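Local coordinates for GH3 beta-N-acetylglucosaminidase (Paenibacillaceae, PDB 6K5J), which hydrolyses terminal beta-linked N-acetylglucosamine, probably from oligosaccharides, as a member of glycoside hydrolase family 3, at residues L138-N146 with L527-V535; E283-D294 with R320-S329. All coordinates share one frame; numbering follows the deposited sequence. Where two conformers were deposited one is given.

Contact 1. Residues L138-N146 with L527-V535; sequences LDINNNPGN and LPAPLTVTV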
loop_
_atom_site.group_PDB
_atom_site.type_symbol
_atom_site.label_atom_id
_atom_site.label_comp_id
_atom_site.label_asym_id
_atom_site.label_seq_id
_atom_site.Cartn_x
_atom_site.Cartn_y
_atom_site.Cartn_z
ATOM N N LEU A 138 8.949 1.987 -1.193
ATOM C CA LEU A 138 10.033 2.954 -1.251
ATOM C C LEU A 138 9.952 3.803 -2.511
ATOM O O LEU A 138 10.949 4.420 -2.910
ATOM C CB LEU A 138 11.392 2.249 -1.170
ATOM C CG LEU A 138 11.660 1.488 0.134
ATOM C CD1 LEU A 138 13.112 0.988 0.154
ATOM C CD2 LEU A 138 11.376 2.379 1.350
ATOM N N ASP A 139 8.790 3.830 -3.156
ATOM C CA ASP A 139 8.617 4.698 -4.310
ATOM C C ASP A 139 8.647 6.157 -3.871
ATOM O O ASP A 139 8.187 6.511 -2.781
ATOM C CB ASP A 139 7.311 4.370 -5.031
ATOM C CG ASP A 139 7.188 2.886 -5.374
ATOM O OD1 ASP A 139 8.065 2.358 -6.099
ATOM O OD2 ASP A 139 6.216 2.246 -4.923
ATOM N N ILE A 140 9.223 7.004 -4.721
ATOM C CA ILE A 140 9.390 8.427 -4.443
ATOM C C ILE A 140 8.436 9.168 -5.370
ATOM O O ILE A 140 8.660 9.225 -6.589
ATOM C CB ILE A 140 10.843 8.889 -4.650
ATOM C CG1 ILE A 140 11.799 8.125 -3.729
ATOM C CG2 ILE A 140 10.978 10.392 -4.386
ATOM C CD1 ILE A 140 13.261 8.108 -4.229
ATOM N N ASN A 141 7.361 9.724 -4.808
ATOM C CA ASN A 141 6.292 10.320 -5.614
ATOM C C ASN A 141 6.666 11.759 -5.969
ATOM O O ASN A 141 6.164 12.733 -5.407
ATOM C CB ASN A 141 4.960 10.259 -4.878
ATOM C CG ASN A 141 3.774 10.326 -5.818
ATOM O OD1 ASN A 141 3.300 9.300 -6.314
ATOM N ND2 ASN A 141 3.281 11.536 -6.065
ATOM N N ASN A 142 7.599 11.876 -6.914
ATOM C CA ASN A 142 8.053 13.163 -7.432
ATOM C C ASN A 142 7.184 13.663 -8.580
ATOM O O ASN A 142 7.447 14.747 -9.113
ATOM C CB ASN A 142 9.498 13.051 -7.916
ATOM C CG ASN A 142 9.623 12.105 -9.074
ATOM O OD1 ASN A 142 9.329 10.923 -8.943
ATOM N ND2 ASN A 142 10.002 12.623 -10.237
ATOM N N ASN A 143 6.188 12.887 -8.988
ATOM C CA ASN A 143 5.243 13.281 -10.032
ATOM C C ASN A 143 3.852 13.402 -9.429
ATOM O O ASN A 143 3.243 12.371 -9.086
ATOM C CB ASN A 143 5.238 12.255 -11.164
ATOM C CG ASN A 143 4.239 12.590 -12.253
ATOM O OD1 ASN A 143 3.634 13.668 -12.259
ATOM N ND2 ASN A 143 4.079 11.677 -13.198
ATOM N N PRO A 144 3.286 14.607 -9.304
ATOM C CA PRO A 144 1.970 14.727 -8.649
ATOM C C PRO A 144 0.856 14.039 -9.418
ATOM O O PRO A 144 -0.162 13.678 -8.808
ATOM C CB PRO A 144 1.751 16.248 -8.553
ATOM C CG PRO A 144 2.627 16.838 -9.639
ATOM C CD PRO A 144 3.811 15.903 -9.775
ATOM N N GLY A 145 1.035 13.810 -10.722
ATOM C CA GLY A 145 0.108 13.058 -11.550
ATOM C C GLY A 145 0.148 11.552 -11.395
ATOM O O GLY A 145 -0.671 10.869 -12.015
ATOM N N ASN A 146 1.056 11.006 -10.589
ATOM C CA ASN A 146 1.188 9.554 -10.485
ATOM C C ASN A 146 -0.148 8.928 -10.077
ATOM O O ASN A 146 -0.669 9.240 -8.995
ATOM C CB ASN A 146 2.276 9.179 -9.483
ATOM C CG ASN A 146 2.611 7.688 -9.518
ATOM O OD1 ASN A 146 1.722 6.833 -9.557
ATOM N ND2 ASN A 146 3.900 7.376 -9.516
ATOM N N LEU A 527 4.373 19.557 3.823
ATOM C CA LEU A 527 4.078 18.854 2.580
ATOM C C LEU A 527 5.297 18.048 2.119
ATOM O O LEU A 527 6.360 18.638 1.866
ATOM C CB LEU A 527 3.681 19.859 1.504
ATOM C CG LEU A 527 3.368 19.294 0.122
ATOM C CD1 LEU A 527 2.052 18.536 0.138
ATOM C CD2 LEU A 527 3.345 20.429 -0.913
ATOM N N PRO A 528 5.204 16.720 2.033
ATOM C CA PRO A 528 6.397 15.901 1.782
ATOM C C PRO A 528 6.670 15.576 0.319
ATOM O O PRO A 528 7.684 14.929 0.038
ATOM C CB PRO A 528 6.076 14.621 2.562
ATOM C CG PRO A 528 4.583 14.471 2.359
ATOM C CD PRO A 528 4.032 15.887 2.372
ATOM N N ALA A 529 5.814 15.992 -0.608
ATOM C CA ALA A 529 5.984 15.723 -2.031
ATOM C C ALA A 529 5.561 16.952 -2.813
ATOM O O ALA A 529 4.686 17.707 -2.364
ATOM C CB ALA A 529 5.164 14.499 -2.484
ATOM N N PRO A 530 6.153 17.191 -3.983
ATOM C CA PRO A 530 5.975 18.482 -4.652
ATOM C C PRO A 530 4.657 18.590 -5.405
ATOM O O PRO A 530 4.112 17.610 -5.921
ATOM C CB PRO A 530 7.161 18.542 -5.619
ATOM C CG PRO A 530 7.436 17.093 -5.955
ATOM C CD PRO A 530 7.179 16.358 -4.653
ATOM N N LEU A 531 4.165 19.825 -5.489
ATOM C CA LEU A 531 2.949 20.099 -6.246
ATOM C C LEU A 531 3.199 20.131 -7.747
ATOM O O LEU A 531 2.242 20.069 -8.522
ATOM C CB LEU A 531 2.341 21.423 -5.788
ATOM C CG LEU A 531 1.939 21.515 -4.316
ATOM C CD1 LEU A 531 1.285 22.865 -4.030
ATOM C CD2 LEU A 531 1.007 20.376 -3.923
ATOM N N THR A 532 4.459 20.249 -8.171
ATOM C CA THR A 532 4.813 20.128 -9.575
ATOM C C THR A 532 5.955 19.135 -9.711
ATOM O O THR A 532 6.801 19.008 -8.824
ATOM C CB THR A 532 5.206 21.476 -10.194
ATOM O OG1 THR A 532 6.299 22.041 -9.459
ATOM C CG2 THR A 532 4.025 22.433 -10.157
ATOM N N VAL A 533 5.947 18.407 -10.829
ATOM C CA VAL A 533 6.911 17.327 -11.023
ATOM C C VAL A 533 8.342 17.853 -10.932
ATOM O O VAL A 533 8.658 18.959 -11.397
ATOM C CB VAL A 533 6.647 16.621 -12.366
ATOM C CG1 VAL A 533 6.917 17.562 -13.550
ATOM C CG2 VAL A 533 7.484 15.344 -12.487
ATOM N N THR A 534 9.211 17.071 -10.292
ATOM C CA THR A 534 10.635 17.370 -10.220
ATOM C C THR A 534 11.410 16.390 -11.092
ATOM O O THR A 534 10.951 15.280 -11.377
ATOM C CB THR A 534 11.153 17.315 -8.775
ATOM O OG1 THR A 534 11.005 15.986 -8.254
ATOM C CG2 THR A 534 10.395 18.295 -7.890
ATOM N N VAL A 535 12.602 16.815 -11.516
ATOM C CA VAL A 535 13.408 16.035 -12.463
ATOM C C VAL A 535 14.717 15.522 -11.859
ATOM O O VAL A 535 14.989 15.721 -10.674
ATOM C CB VAL A 535 13.709 16.856 -13.723
ATOM C CG1 VAL A 535 12.418 17.242 -14.428
ATOM C CG2 VAL A 535 14.510 18.092 -13.349
HETATM O O HOH W 1 4.444 14.734 -6.337
#
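Asn142 and Thr534 face each other with the same first torsion: CG of Asn142 (chi1 64°) and OG1 of Thr534 (chi1 63°) each stand between their own backbone N and carbonyl carbon. This turns the Asn142 amide toward the C-terminal segment, and Thr534 OG1 folds back to 3.3 Å from Asn142 CB. Thr534 N gives its hydrogen to Asn142 O at 3.1 Å, in the carbonyl plane, and Asn142 ND2 gives one to Thr534 O at 3.0 Å. That acceptor lies in the plane of the Asn142 amide, although the donor is tilted 31° from the Thr534 carbonyl plane. Asparagine suits the place because its short side chain can donate while its own backbone carbonyl accepts.

Asn142 O also receives a CA-H...O contact from Val533 CA at 3.3 Å. Val533 lays its CG2 branch against Asn143, while Pro144 wedges in beside it, CD lying 3.9 Å from Val533 CB. Pro144 CG approaches Leu531 O to 3.4 Å; a compact, puckered proline ring fits here and brings no N-H that would need a partner. Behind it, Asn143 OD1 accepts from Gly145 N in an Asx turn, which accompanies the type I turn closed by Asn146 N to Asn143 O. Water 1 donates to both Asn141 O (2.8 Å) and Pro530 O (2.9 Å).

Asn142 ND2 also donates to Asp189, in the loop after strand 178-184, so two acceptors fix the rotation of the amide. The tail is thus held by one backbone bond, one side-chain-to-backbone bond and a bridging water, with proline and valine packing beside them.

Contact 2. Residues E283-D294 with R320-S329; sequences EGAVQAVEAGAD and RISEERIDRS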
loop_
_atom_site.group_PDB
_atom_site.type_symbol
_atom_site.label_atom_id
_atom_site.label_comp_id
_atom_site.label_asym_id
_atom_site.label_seq_id
_atom_site.Cartn_x
_atom_site.Cartn_y
_atom_site.Cartn_z
ATOM N N GLU A 283 4.378 -17.498 -19.470
ATOM C CA GLU A 283 5.663 -17.093 -20.020
ATOM C C GLU A 283 6.261 -15.931 -19.237
ATOM O O GLU A 283 7.486 -15.809 -19.152
ATOM C CB GLU A 283 5.497 -16.757 -21.508
ATOM C CG GLU A 283 6.767 -16.327 -22.228
ATOM C CD GLU A 283 7.832 -17.420 -22.338
ATOM O OE1 GLU A 283 9.026 -17.059 -22.353
ATOM O OE2 GLU A 283 7.490 -18.624 -22.426
ATOM N N GLY A 284 5.425 -15.075 -18.645
ATOM C CA GLY A 284 5.957 -14.079 -17.730
ATOM C C GLY A 284 6.622 -14.711 -16.522
ATOM O O GLY A 284 7.675 -14.252 -16.068
ATOM N N ALA A 285 6.018 -15.773 -15.983
ATOM C CA ALA A 285 6.626 -16.490 -14.864
ATOM C C ALA A 285 8.021 -16.987 -15.229
ATOM O O ALA A 285 8.984 -16.780 -14.483
ATOM C CB ALA A 285 5.738 -17.663 -14.451
ATOM N N VAL A 286 8.135 -17.662 -16.374
ATOM C CA VAL A 286 9.427 -18.176 -16.830
ATOM C C VAL A 286 10.411 -17.032 -17.019
ATOM O O VAL A 286 11.561 -17.095 -16.574
ATOM C CB VAL A 286 9.248 -18.988 -18.129
ATOM C CG1 VAL A 286 10.604 -19.408 -18.699
ATOM C CG2 VAL A 286 8.365 -20.194 -17.874
ATOM N N GLN A 287 9.970 -15.961 -17.677
ATOM C CA GLN A 287 10.878 -14.856 -17.955
ATOM C C GLN A 287 11.289 -14.124 -16.685
ATOM O O GLN A 287 12.412 -13.608 -16.606
ATOM C CB GLN A 287 10.237 -13.891 -18.944
ATOM C CG GLN A 287 10.417 -14.313 -20.389
ATOM C CD GLN A 287 9.647 -13.435 -21.342
ATOM O OE1 GLN A 287 8.650 -13.856 -21.929
ATOM N NE2 GLN A 287 10.103 -12.204 -21.501
ATOM N N ALA A 288 10.404 -14.074 -15.683
ATOM C CA ALA A 288 10.762 -13.458 -14.407
ATOM C C ALA A 288 11.866 -14.237 -13.697
ATOM O O ALA A 288 12.806 -13.642 -13.154
ATOM C CB ALA A 288 9.525 -13.354 -13.515
ATOM N N VAL A 289 11.768 -15.563 -13.669
ATOM C CA VAL A 289 12.841 -16.349 -13.064
ATOM C C VAL A 289 14.131 -16.159 -13.851
ATOM O O VAL A 289 15.205 -15.952 -13.275
ATOM C CB VAL A 289 12.445 -17.835 -12.974
ATOM C CG1 VAL A 289 13.663 -18.675 -12.592
ATOM C CG2 VAL A 289 11.304 -18.026 -11.958
ATOM N N GLU A 290 14.039 -16.181 -15.184
ATOM C CA GLU A 290 15.237 -15.982 -16.000
ATOM C C GLU A 290 15.865 -14.622 -15.732
ATOM O O GLU A 290 17.093 -14.484 -15.739
ATOM C CB GLU A 290 14.891 -16.134 -17.479
ATOM C CG GLU A 290 14.588 -17.572 -17.887
ATOM C CD GLU A 290 14.296 -17.691 -19.377
ATOM O OE1 GLU A 290 13.386 -16.979 -19.854
ATOM O OE2 GLU A 290 14.987 -18.472 -20.070
ATOM N N ALA A 291 15.041 -13.605 -15.479
ATOM C CA ALA A 291 15.568 -12.274 -15.200
ATOM C C ALA A 291 16.235 -12.180 -13.834
ATOM O O ALA A 291 17.070 -11.290 -13.636
ATOM C CB ALA A 291 14.449 -11.228 -15.312
ATOM N N GLY A 292 15.883 -13.059 -12.891
ATOM C CA GLY A 292 16.508 -13.049 -11.583
ATOM C C GLY A 292 15.569 -13.132 -10.391
ATOM O O GLY A 292 16.035 -13.176 -9.251
ATOM N N ALA A 293 14.255 -13.161 -10.626
ATOM C CA ALA A 293 13.297 -13.217 -9.525
ATOM C C ALA A 293 13.265 -14.601 -8.882
ATOM O O ALA A 293 13.529 -15.621 -9.526
ATOM C CB ALA A 293 11.888 -12.851 -10.009
ATOM N N ASP A 294 12.907 -14.629 -7.596
ATOM C CA ASP A 294 12.761 -15.875 -6.850
ATOM C C ASP A 294 11.323 -16.290 -6.650
ATOM O O ASP A 294 11.034 -17.492 -6.601
ATOM C CB ASP A 294 13.382 -15.751 -5.455
ATOM C CG ASP A 294 14.797 -15.269 -5.500
ATOM O OD1 ASP A 294 15.611 -15.939 -6.166
ATOM O OD2 ASP A 294 15.081 -14.218 -4.888
ATOM N N ARG A 320 15.449 -24.815 -20.406
ATOM C CA ARG A 320 15.504 -23.359 -20.483
ATOM C C ARG A 320 15.959 -22.725 -19.181
ATOM O O ARG A 320 16.611 -21.677 -19.207
ATOM C CB ARG A 320 14.136 -22.784 -20.854
ATOM C CG ARG A 320 13.742 -22.956 -22.298
ATOM C CD ARG A 320 12.361 -22.321 -22.529
ATOM N NE ARG A 320 12.400 -20.877 -22.287
ATOM C CZ ARG A 320 11.322 -20.099 -22.194
ATOM N NH1 ARG A 320 10.110 -20.628 -22.303
ATOM N NH2 ARG A 320 11.456 -18.796 -21.981
ATOM N N ILE A 321 15.590 -23.313 -18.047
ATOM C CA ILE A 321 16.038 -22.875 -16.729
ATOM C C ILE A 321 16.841 -24.013 -16.119
ATOM O O ILE A 321 16.385 -25.164 -16.107
ATOM C CB ILE A 321 14.858 -22.480 -15.820
ATOM C CG1 ILE A 321 14.104 -21.275 -16.411
ATOM C CG2 ILE A 321 15.348 -22.177 -14.407
ATOM C CD1 ILE A 321 12.799 -20.907 -15.631
ATOM N N SER A 322 18.034 -23.687 -15.629
ATOM C CA SER A 322 19.003 -24.662 -15.158
ATOM C C SER A 322 18.700 -25.123 -13.736
ATOM O O SER A 322 17.968 -24.483 -12.974
ATOM C CB SER A 322 20.421 -24.084 -15.218
ATOM O OG SER A 322 20.681 -23.233 -14.109
ATOM N N GLU A 323 19.303 -26.259 -13.384
ATOM C CA GLU A 323 19.139 -26.826 -12.052
ATOM C C GLU A 323 19.702 -25.901 -10.984
ATOM O O GLU A 323 19.068 -25.684 -9.945
ATOM C CB GLU A 323 19.817 -28.194 -11.986
ATOM C CG GLU A 323 19.859 -28.787 -10.579
ATOM C CD GLU A 323 20.362 -30.222 -10.566
ATOM O OE1 GLU A 323 20.862 -30.685 -11.614
ATOM O OE2 GLU A 323 20.248 -30.884 -9.510
ATOM N N GLU A 324 20.908 -25.360 -11.211
ATOM C CA GLU A 324 21.481 -24.415 -10.257
ATOM C C GLU A 324 20.575 -23.199 -10.078
ATOM O O GLU A 324 20.378 -22.722 -8.956
ATOM C CB GLU A 324 22.880 -23.984 -10.713
ATOM C CG GLU A 324 23.595 -22.992 -9.776
ATOM C CD GLU A 324 23.185 -21.530 -9.982
ATOM O OE1 GLU A 324 22.837 -21.131 -11.122
ATOM O OE2 GLU A 324 23.211 -20.774 -8.990
ATOM N N ARG A 325 20.025 -22.682 -11.177
ATOM C CA ARG A 325 19.193 -21.486 -11.099
ATOM C C ARG A 325 18.006 -21.701 -10.170
ATOM O O ARG A 325 17.735 -20.871 -9.294
ATOM C CB ARG A 325 18.726 -21.079 -12.496
ATOM C CG ARG A 325 17.839 -19.845 -12.510
ATOM C CD ARG A 325 18.564 -18.588 -12.011
ATOM N NE ARG A 325 17.598 -17.510 -11.799
ATOM C CZ ARG A 325 16.863 -17.384 -10.699
ATOM N NH1 ARG A 325 17.008 -18.247 -9.705
ATOM N NH2 ARG A 325 15.986 -16.390 -10.586
ATOM N N ILE A 326 17.308 -22.830 -10.324
ATOM C CA ILE A 326 16.171 -23.141 -9.461
ATOM C C ILE A 326 16.609 -23.261 -8.009
ATOM O O ILE A 326 15.964 -22.715 -7.102
ATOM C CB ILE A 326 15.476 -24.431 -9.928
ATOM C CG1 ILE A 326 14.829 -24.221 -11.294
ATOM C CG2 ILE A 326 14.431 -24.834 -8.914
ATOM C CD1 ILE A 326 13.481 -23.510 -11.226
ATOM N N ASP A 327 17.692 -24.014 -7.762
ATOM C CA ASP A 327 18.208 -24.161 -6.401
ATOM C C ASP A 327 18.608 -22.818 -5.802
ATOM O O ASP A 327 18.509 -22.635 -4.588
ATOM C CB ASP A 327 19.423 -25.097 -6.367
ATOM C CG ASP A 327 19.074 -26.548 -6.653
ATOM O OD1 ASP A 327 17.918 -26.959 -6.427
ATOM O OD2 ASP A 327 19.985 -27.290 -7.087
ATOM N N ARG A 328 19.116 -21.900 -6.627
ATOM C CA ARG A 328 19.492 -20.577 -6.137
ATOM C C ARG A 328 18.301 -19.875 -5.486
ATOM O O ARG A 328 18.402 -19.386 -4.356
ATOM C CB ARG A 328 20.064 -19.741 -7.286
ATOM C CG ARG A 328 20.901 -18.545 -6.865
ATOM C CD ARG A 328 21.120 -17.587 -8.043
ATOM N NE ARG A 328 21.679 -18.290 -9.196
ATOM C CZ ARG A 328 21.647 -17.830 -10.443
ATOM N NH1 ARG A 328 21.096 -16.655 -10.702
ATOM N NH2 ARG A 328 22.164 -18.549 -11.435
ATOM N N SER A 329 17.157 -19.829 -6.184
ATOM C CA SER A 329 15.965 -19.195 -5.611
ATOM C C SER A 329 15.423 -19.979 -4.430
ATOM O O SER A 329 15.017 -19.390 -3.424
ATOM C CB SER A 329 14.867 -19.031 -6.666
ATOM O OG SER A 329 15.236 -18.081 -7.647
HETATM O O HOH W 2 18.671 -15.326 -13.489
HETATM O O HOH W 3 14.454 -19.362 -22.550
HETATM O O HOH W 4 18.661 -14.607 -9.284
#
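Charge pairing gathers around Arg320, whose side chain bends at chi3 (63°) and brings its guanidinium across the helix of Glu283 and Glu290. Glu283 meets it nearly coplanar, the two planes 6° apart: NH2 donates to the syn lone pair of Glu283 OE1 at 3.0 Å, and NH1 makes a weak bond to OE2. The Glu290 carboxylate plane is turned 72° from that of the guanidinium, its OE1 held weakly by Arg320 NH2 at 3.4 Å. Water 3 completes this link, donating to Glu290 OE2 and accepting from Arg320 NE. Long, flexible side chains suit this more open side of the contact, where both acids can reach one arginine.

Apolar packing lies beneath. Val286 CG1 sits over one face of the Arg320 guanidinium, and Ile321 CD1 rests on Val289 CG1 at 3.9 Å, the two side chains crossing at about a right angle. These branched residues pack helix 281-291 against the loop leading into helix 323-339.

The setting is the TIM-barrel-like N-terminal domain of family 3. Helix 281-291 ends in a Schellman motif at Gly292, whose positive phi suits glycine, and the chain turns toward strand 296-298. At the start of the partner helix, Ser322 is the N-cap, its OG accepting from Arg325 N.

Polar bonds to this helix end come from Arg325. Its NH2 reaches Val289 O at 2.8 Å, on a carbonyl lone pair, and more weakly Ala293 O at 2.8 Å; Val289 O also accepts from Gly292 N. Arg325 NH1 donates to Ser329 OG (2.7 Å), which in turn donates to the anti lone pair of Asp294 OD1 at 2.6 Å. Buried Asp294 is further paired with Arg256 and Arg332, which would favour its charged form.

From the N terminus, the chain first reaches residues 138-146, in the loop after strand 132-133 of the TIM-barrel-like domain. It later forms helix 281-291, which supplies most of residues 283-294, passes through strand 296-298 and helix 302-317, and returns at 320-329, so contact 2 closes a short loop within that domain. The chain then builds the mixed sheet that includes strands 390-396 and 478-483, and helix 507-517 beyond it, before residues 527-535 come back to the barrel. Contact 1 therefore closes a loop of 380 intervening residues, in which contact 2 is nested. Their centres lie 34 Å apart, and their nearest atoms about 16 Å.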